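Local structure of cytochrome C-type biogenesis protein ccmF (Thermus thermophilus, 6ZMQ) at residues L192-Y204 and V295-T309. The protein is a heme-binding membrane protein of cytochrome c maturation, a cytochrome c heme lyase that probably also handles heme within the membrane. Residues are numbered along the deposited sequence; the frame is centred on the assembly and turned at random.
With PTY (phosphatidylethanolamine), chain F.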
loop_
_atom_site.group_PDB
_atom_site.type_symbol
_atom_site.label_atom_id
_atom_site.label_comp_id
_atom_site.label_asym_id
_atom_site.label_seq_id
_atom_site.Cartn_x
_atom_site.Cartn_y
_atom_site.Cartn_z
ATOM N N LEU A 192 1.440 7.205 1.605
ATOM C CA LEU A 192 1.851 6.168 0.658
ATOM C C LEU A 192 0.665 5.467 0.007
ATOM O O LEU A 192 0.753 5.019 -1.146
ATOM C CB LEU A 192 2.718 5.135 1.382
ATOM C CG LEU A 192 4.219 5.185 1.145
ATOM C CD1 LEU A 192 4.424 4.683 -0.245
ATOM C CD2 LEU A 192 4.815 6.580 1.273
ATOM N N MET A 193 -0.443 5.337 0.733
ATOM C CA MET A 193 -1.627 4.783 0.095
ATOM C C MET A 193 -2.489 5.846 -0.575
ATOM O O MET A 193 -3.101 5.551 -1.612
ATOM C CB MET A 193 -2.401 3.927 1.089
ATOM C CG MET A 193 -1.875 2.509 1.035
ATOM S SD MET A 193 -2.448 1.274 2.187
ATOM C CE MET A 193 -0.835 0.751 2.729
ATOM N N TYR A 194 -2.538 7.075 -0.018
ATOM C CA TYR A 194 -3.384 8.123 -0.604
ATOM C C TYR A 194 -2.883 8.506 -1.992
ATOM O O TYR A 194 -3.664 8.507 -2.958
ATOM C CB TYR A 194 -3.438 9.360 0.303
ATOM C CG TYR A 194 -4.164 9.197 1.637
ATOM C CD1 TYR A 194 -4.964 8.086 1.899
ATOM C CD2 TYR A 194 -4.036 10.156 2.637
ATOM C CE1 TYR A 194 -5.610 7.928 3.123
ATOM C CE2 TYR A 194 -4.678 10.014 3.857
ATOM C CZ TYR A 194 -5.460 8.901 4.092
ATOM O OH TYR A 194 -6.090 8.774 5.312
ATOM N N LEU A 195 -1.555 8.690 -2.104
ATOM C CA LEU A 195 -0.834 8.795 -3.373
ATOM C C LEU A 195 -1.156 7.637 -4.297
ATOM O O LEU A 195 -1.490 7.849 -5.473
ATOM C CB LEU A 195 0.674 8.806 -3.104
ATOM C CG LEU A 195 1.355 10.037 -2.529
ATOM C CD1 LEU A 195 2.822 9.770 -2.244
ATOM C CD2 LEU A 195 1.199 11.147 -3.528
ATOM N N GLY A 196 -1.128 6.412 -3.746
ATOM C CA GLY A 196 -1.406 5.235 -4.545
ATOM C C GLY A 196 -2.812 5.246 -5.104
ATOM O O GLY A 196 -2.990 5.046 -6.317
ATOM N N PHE A 197 -3.787 5.684 -4.273
ATOM C CA PHE A 197 -5.175 5.760 -4.718
ATOM C C PHE A 197 -5.324 6.774 -5.832
ATOM O O PHE A 197 -5.927 6.471 -6.872
ATOM C CB PHE A 197 -6.103 6.109 -3.546
ATOM C CG PHE A 197 -7.508 6.548 -3.964
ATOM C CD1 PHE A 197 -8.487 5.609 -4.229
ATOM C CD2 PHE A 197 -7.857 7.900 -4.059
ATOM C CE1 PHE A 197 -9.763 6.007 -4.605
ATOM C CE2 PHE A 197 -9.131 8.297 -4.437
ATOM C CZ PHE A 197 -10.085 7.348 -4.705
ATOM N N VAL A 198 -4.673 7.934 -5.678
ATOM C CA VAL A 198 -4.922 8.986 -6.649
ATOM C C VAL A 198 -4.169 8.679 -7.936
ATOM O O VAL A 198 -4.640 9.053 -9.024
ATOM C CB VAL A 198 -4.652 10.383 -6.047
ATOM C CG1 VAL A 198 -5.488 10.557 -4.795
ATOM C CG2 VAL A 198 -3.226 10.574 -5.687
ATOM N N GLY A 199 -3.106 7.852 -7.849
ATOM C CA GLY A 199 -2.524 7.285 -9.055
ATOM C C GLY A 199 -3.503 6.399 -9.792
ATOM O O GLY A 199 -3.857 6.689 -10.935
ATOM N N LEU A 200 -4.131 5.460 -9.070
ATOM C CA LEU A 200 -5.134 4.596 -9.688
ATOM C C LEU A 200 -6.432 5.342 -9.998
ATOM O O LEU A 200 -7.345 4.749 -10.589
ATOM C CB LEU A 200 -5.417 3.374 -8.810
ATOM C CG LEU A 200 -4.481 2.167 -8.934
ATOM C CD1 LEU A 200 -5.188 0.941 -8.405
ATOM C CD2 LEU A 200 -4.014 1.926 -10.375
ATOM N N SER A 201 -6.552 6.619 -9.590
ATOM C CA SER A 201 -7.677 7.429 -10.037
ATOM C C SER A 201 -7.629 7.662 -11.536
ATOM O O SER A 201 -8.632 7.464 -12.236
ATOM C CB SER A 201 -7.695 8.758 -9.296
ATOM O OG SER A 201 -6.823 9.695 -9.892
ATOM N N VAL A 202 -6.469 8.066 -12.062
ATOM C CA VAL A 202 -6.433 8.645 -13.412
ATOM C C VAL A 202 -6.525 7.615 -14.543
ATOM O O VAL A 202 -7.203 7.905 -15.539
ATOM C CB VAL A 202 -5.304 9.673 -13.528
ATOM C CG1 VAL A 202 -4.020 9.162 -12.969
ATOM C CG2 VAL A 202 -5.055 10.183 -14.964
ATOM N N PRO A 203 -5.953 6.393 -14.447
ATOM C CA PRO A 203 -6.369 5.325 -15.387
ATOM C C PRO A 203 -7.848 4.973 -15.366
ATOM O O PRO A 203 -8.429 4.834 -16.456
ATOM C CB PRO A 203 -5.519 4.120 -14.933
ATOM C CG PRO A 203 -4.824 4.593 -13.677
ATOM C CD PRO A 203 -4.629 6.024 -13.950
ATOM N N TYR A 204 -8.454 4.866 -14.163
ATOM C CA TYR A 204 -9.877 4.539 -14.018
ATOM C C TYR A 204 -10.749 5.537 -14.752
ATOM O O TYR A 204 -11.667 5.141 -15.484
ATOM C CB TYR A 204 -10.285 4.517 -12.536
ATOM C CG TYR A 204 -11.798 4.527 -12.297
ATOM C CD1 TYR A 204 -12.537 3.354 -12.422
ATOM C CD2 TYR A 204 -12.480 5.700 -11.923
ATOM C CE1 TYR A 204 -13.903 3.340 -12.203
ATOM C CE2 TYR A 204 -13.855 5.693 -11.714
ATOM C CZ TYR A 204 -14.555 4.508 -11.857
ATOM O OH TYR A 204 -15.915 4.469 -11.639
ATOM N N VAL A 295 -9.055 -2.321 -13.633
ATOM C CA VAL A 295 -8.821 -0.952 -13.172
ATOM C C VAL A 295 -10.025 -0.438 -12.380
ATOM O O VAL A 295 -9.851 0.285 -11.389
ATOM C CB VAL A 295 -8.431 -0.008 -14.332
ATOM C CG1 VAL A 295 -9.535 0.177 -15.325
ATOM C CG2 VAL A 295 -7.909 1.349 -13.804
ATOM N N THR A 296 -11.252 -0.885 -12.727
ATOM C CA THR A 296 -12.413 -0.492 -11.925
ATOM C C THR A 296 -12.377 -1.135 -10.539
ATOM O O THR A 296 -12.528 -0.439 -9.520
ATOM C CB THR A 296 -13.712 -0.851 -12.656
ATOM O OG1 THR A 296 -13.728 -0.247 -13.957
ATOM C CG2 THR A 296 -14.921 -0.393 -11.859
ATOM N N LEU A 297 -12.083 -2.439 -10.489
ATOM C CA LEU A 297 -12.059 -3.178 -9.231
ATOM C C LEU A 297 -10.899 -2.735 -8.348
ATOM O O LEU A 297 -11.077 -2.535 -7.143
ATOM C CB LEU A 297 -11.980 -4.676 -9.518
ATOM C CG LEU A 297 -13.288 -5.307 -9.999
ATOM C CD1 LEU A 297 -13.055 -6.729 -10.515
ATOM C CD2 LEU A 297 -14.366 -5.284 -8.940
ATOM N N ALA A 298 -9.707 -2.569 -8.939
ATOM C CA ALA A 298 -8.527 -2.083 -8.228
ATOM C C ALA A 298 -8.710 -0.671 -7.691
ATOM O O ALA A 298 -8.296 -0.380 -6.564
ATOM C CB ALA A 298 -7.308 -2.133 -9.153
ATOM N N PHE A 299 -9.359 0.211 -8.468
ATOM C CA PHE A 299 -9.553 1.591 -8.039
ATOM C C PHE A 299 -10.528 1.694 -6.870
ATOM O O PHE A 299 -10.259 2.399 -5.886
ATOM C CB PHE A 299 -10.038 2.425 -9.220
ATOM C CG PHE A 299 -10.594 3.756 -8.825
ATOM C CD1 PHE A 299 -9.745 4.759 -8.398
ATOM C CD2 PHE A 299 -11.970 4.008 -8.867
ATOM C CE1 PHE A 299 -10.245 5.985 -8.022
ATOM C CE2 PHE A 299 -12.466 5.241 -8.479
ATOM C CZ PHE A 299 -11.597 6.223 -8.056
ATOM N N ALA A 300 -11.693 1.042 -6.978
ATOM C CA ALA A 300 -12.648 1.090 -5.869
ATOM C C ALA A 300 -12.150 0.307 -4.651
ATOM O O ALA A 300 -12.472 0.662 -3.498
ATOM C CB ALA A 300 -14.005 0.566 -6.321
ATOM N N ALA A 301 -11.345 -0.738 -4.887
ATOM C CA ALA A 301 -10.658 -1.436 -3.809
ATOM C C ALA A 301 -9.697 -0.511 -3.082
ATOM O O ALA A 301 -9.649 -0.511 -1.848
ATOM C CB ALA A 301 -9.916 -2.643 -4.377
ATOM N N THR A 302 -8.928 0.288 -3.839
ATOM C CA THR A 302 -7.999 1.238 -3.235
ATOM C C THR A 302 -8.734 2.342 -2.489
ATOM O O THR A 302 -8.218 2.839 -1.483
ATOM C CB THR A 302 -7.070 1.844 -4.293
ATOM O OG1 THR A 302 -6.430 0.799 -5.028
ATOM C CG2 THR A 302 -5.978 2.657 -3.615
ATOM N N LEU A 303 -9.942 2.706 -2.946
ATOM C CA LEU A 303 -10.814 3.609 -2.188
ATOM C C LEU A 303 -11.153 3.046 -0.813
ATOM O O LEU A 303 -10.901 3.685 0.219
ATOM C CB LEU A 303 -12.108 3.887 -2.956
ATOM C CG LEU A 303 -13.144 4.617 -2.088
ATOM C CD1 LEU A 303 -12.822 6.105 -1.889
ATOM C CD2 LEU A 303 -14.539 4.384 -2.605
ATOM N N LEU A 304 -11.716 1.832 -0.791
ATOM C CA LEU A 304 -12.158 1.254 0.473
ATOM C C LEU A 304 -10.983 0.802 1.342
ATOM O O LEU A 304 -11.143 0.623 2.555
ATOM C CB LEU A 304 -13.134 0.101 0.211
ATOM C CG LEU A 304 -14.328 -0.054 1.174
ATOM C CD1 LEU A 304 -14.827 1.299 1.698
ATOM C CD2 LEU A 304 -15.497 -0.814 0.527
ATOM N N GLY A 305 -9.803 0.609 0.748
ATOM C CA GLY A 305 -8.609 0.359 1.535
ATOM C C GLY A 305 -8.010 1.619 2.125
ATOM O O GLY A 305 -7.418 1.577 3.207
ATOM N N THR A 306 -8.130 2.751 1.423
ATOM C CA THR A 306 -7.562 3.982 1.958
ATOM C C THR A 306 -8.469 4.578 3.025
ATOM O O THR A 306 -7.993 5.270 3.931
ATOM C CB THR A 306 -7.336 5.011 0.854
ATOM O OG1 THR A 306 -8.434 4.992 -0.060
ATOM C CG2 THR A 306 -6.096 4.672 0.069
ATOM N N PHE A 307 -9.781 4.338 2.917
ATOM C CA PHE A 307 -10.704 4.779 3.957
ATOM C C PHE A 307 -10.535 3.975 5.247
ATOM O O PHE A 307 -10.768 4.513 6.338
ATOM C CB PHE A 307 -12.138 4.696 3.410
ATOM C CG PHE A 307 -13.215 4.572 4.458
ATOM C CD1 PHE A 307 -13.565 5.658 5.250
ATOM C CD2 PHE A 307 -13.913 3.384 4.612
ATOM C CE1 PHE A 307 -14.568 5.549 6.202
ATOM C CE2 PHE A 307 -14.923 3.268 5.564
ATOM C CZ PHE A 307 -15.246 4.354 6.361
ATOM N N LEU A 308 -10.060 2.735 5.162
ATOM C CA LEU A 308 -10.053 1.856 6.322
ATOM C C LEU A 308 -8.649 1.349 6.637
ATOM O O LEU A 308 -8.468 0.187 7.008
ATOM C CB LEU A 308 -10.998 0.674 6.122
ATOM C CG LEU A 308 -12.465 0.830 6.522
ATOM C CD1 LEU A 308 -13.266 -0.338 5.953
ATOM C CD2 LEU A 308 -12.644 0.968 8.026
ATOM N N THR A 309 -7.631 2.199 6.508
ATOM C CA THR A 309 -6.310 1.804 6.983
ATOM C C THR A 309 -6.175 2.039 8.486
ATOM O O THR A 309 -7.148 2.344 9.184
ATOM C CB THR A 309 -5.190 2.519 6.221
ATOM O OG1 THR A 309 -5.567 3.865 5.919
ATOM C CG2 THR A 309 -4.839 1.761 4.957
HETATM C C1 PTY F . 2.921 11.026 -13.992
HETATM C C2 PTY F . 2.460 7.653 -20.683
HETATM C C3 PTY F . 2.742 9.132 -20.422
HETATM O O4 PTY F . 2.597 11.548 -12.736
HETATM C C5 PTY F . 4.056 11.596 -16.182
HETATM C C6 PTY F . 3.709 12.078 -14.766
HETATM O O7 PTY F . 4.897 12.301 -14.055
HETATM C C8 PTY F . 5.286 13.631 -13.832
HETATM O O10 PTY F . 5.256 14.426 -14.712
HETATM C C11 PTY F . 5.769 14.052 -12.439
HETATM C C12 PTY F . 5.879 15.576 -12.356
HETATM C C13 PTY F . 6.323 16.042 -10.965
HETATM C C14 PTY F . 7.716 15.504 -10.634
HETATM C C15 PTY F . 8.322 16.274 -9.459
HETATM C C16 PTY F . 9.343 15.371 -8.767
HETATM C C17 PTY F . 9.497 15.744 -7.289
HETATM C C18 PTY F . 8.896 14.713 -6.319
HETATM C C19 PTY F . 9.009 13.260 -6.794
HETATM C C20 PTY F . 9.356 12.326 -5.630
HETATM C C21 PTY F . 8.189 12.193 -4.646
HETATM C C22 PTY F . 8.596 11.247 -3.510
HETATM C C23 PTY F . 7.385 10.568 -2.860
HETATM C C24 PTY F . 7.143 11.169 -1.470
HETATM C C25 PTY F . 6.937 10.059 -0.434
HETATM C C26 PTY F . 6.948 10.637 0.983
HETATM C C27 PTY F . 7.382 9.560 1.975
HETATM C C28 PTY F . 8.053 10.239 3.168
HETATM C C29 PTY F . 9.158 9.350 3.730
HETATM C C30 PTY F . 2.579 10.625 -11.684
HETATM C C31 PTY F . 2.492 11.110 -10.234
HETATM O O30 PTY F . 2.613 9.461 -11.912
HETATM C C32 PTY F . 3.590 12.103 -9.851
HETATM C C33 PTY F . 3.519 12.344 -8.341
HETATM C C34 PTY F . 4.916 12.277 -7.724
HETATM C C35 PTY F . 4.792 11.758 -6.292
HETATM C C36 PTY F . 4.051 12.795 -5.444
HETATM C C37 PTY F . 4.538 12.745 -3.990
HETATM C C38 PTY F . 3.816 13.787 -3.129
HETATM C C39 PTY F . 4.227 13.692 -1.659
HETATM C C40 PTY F . 4.291 15.091 -1.048
HETATM C C41 PTY F . 4.865 15.034 0.367
HETATM C C42 PTY F . 6.383 15.172 0.290
HETATM C C43 PTY F . 6.799 16.457 1.004
HETATM C C44 PTY F . 8.239 16.286 1.480
HETATM P P1 PTY F . 3.073 10.929 -18.531
HETATM O O11 PTY F . 2.922 9.370 -19.052
HETATM O O12 PTY F . 1.978 11.749 -19.171
HETATM O O13 PTY F . 4.394 11.478 -19.014
HETATM O O14 PTY F . 2.976 11.016 -16.875
HETATM N N1 PTY F . 2.582 7.387 -22.106
#
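Phe197 and Thr302 mark the middle of an antiparallel pair of predicted transmembrane helices within the cytochrome c assembly protein family region; 192-204 and 295-307 run at 152° with their axes 9.1 Å apart at closest approach. The pair illustrates knobs-into-holes packing built on aromatic rings. Phe299, its CG anti to the backbone N (chi1 165°), reaches across and settles among Phe197, Leu200, Ser201 and Tyr204. One face of its ring takes Tyr204 in an offset stack, centroids 4.2 Å apart, Phe299 CD2 lying over the centre of the tyrosine ring. Tyr204 OH is hydrogen-bonded to Ala336 O of helix 325-345. With Tyr204 replaced by an alanine, one face of Phe299 is likely to lose its stacked ring and Ala336 O its hydroxyl partner. Phe197 is the reciprocal knob, set among Phe299, Thr302, Leu303 and Thr306; its ring is nearly parallel to that of Phe299 but slid aside, CE1 to CE1 3.5 Å. Thr302 sets CG2 against Phe197 CA (3.4 Å), while OG1, hydrogen-bonded to Ala298 O, lies beside Leu200 CD1. Leu192 and Leu195 lie against acyl chains of a bound phosphatidylethanolamine. Trp117 of helix 110-129 stacks on Tyr194 and meets Phe197 steeply, helix 325-345 also adjoins Leu303, and helix 224-247 packs against Leu192 and Pro203.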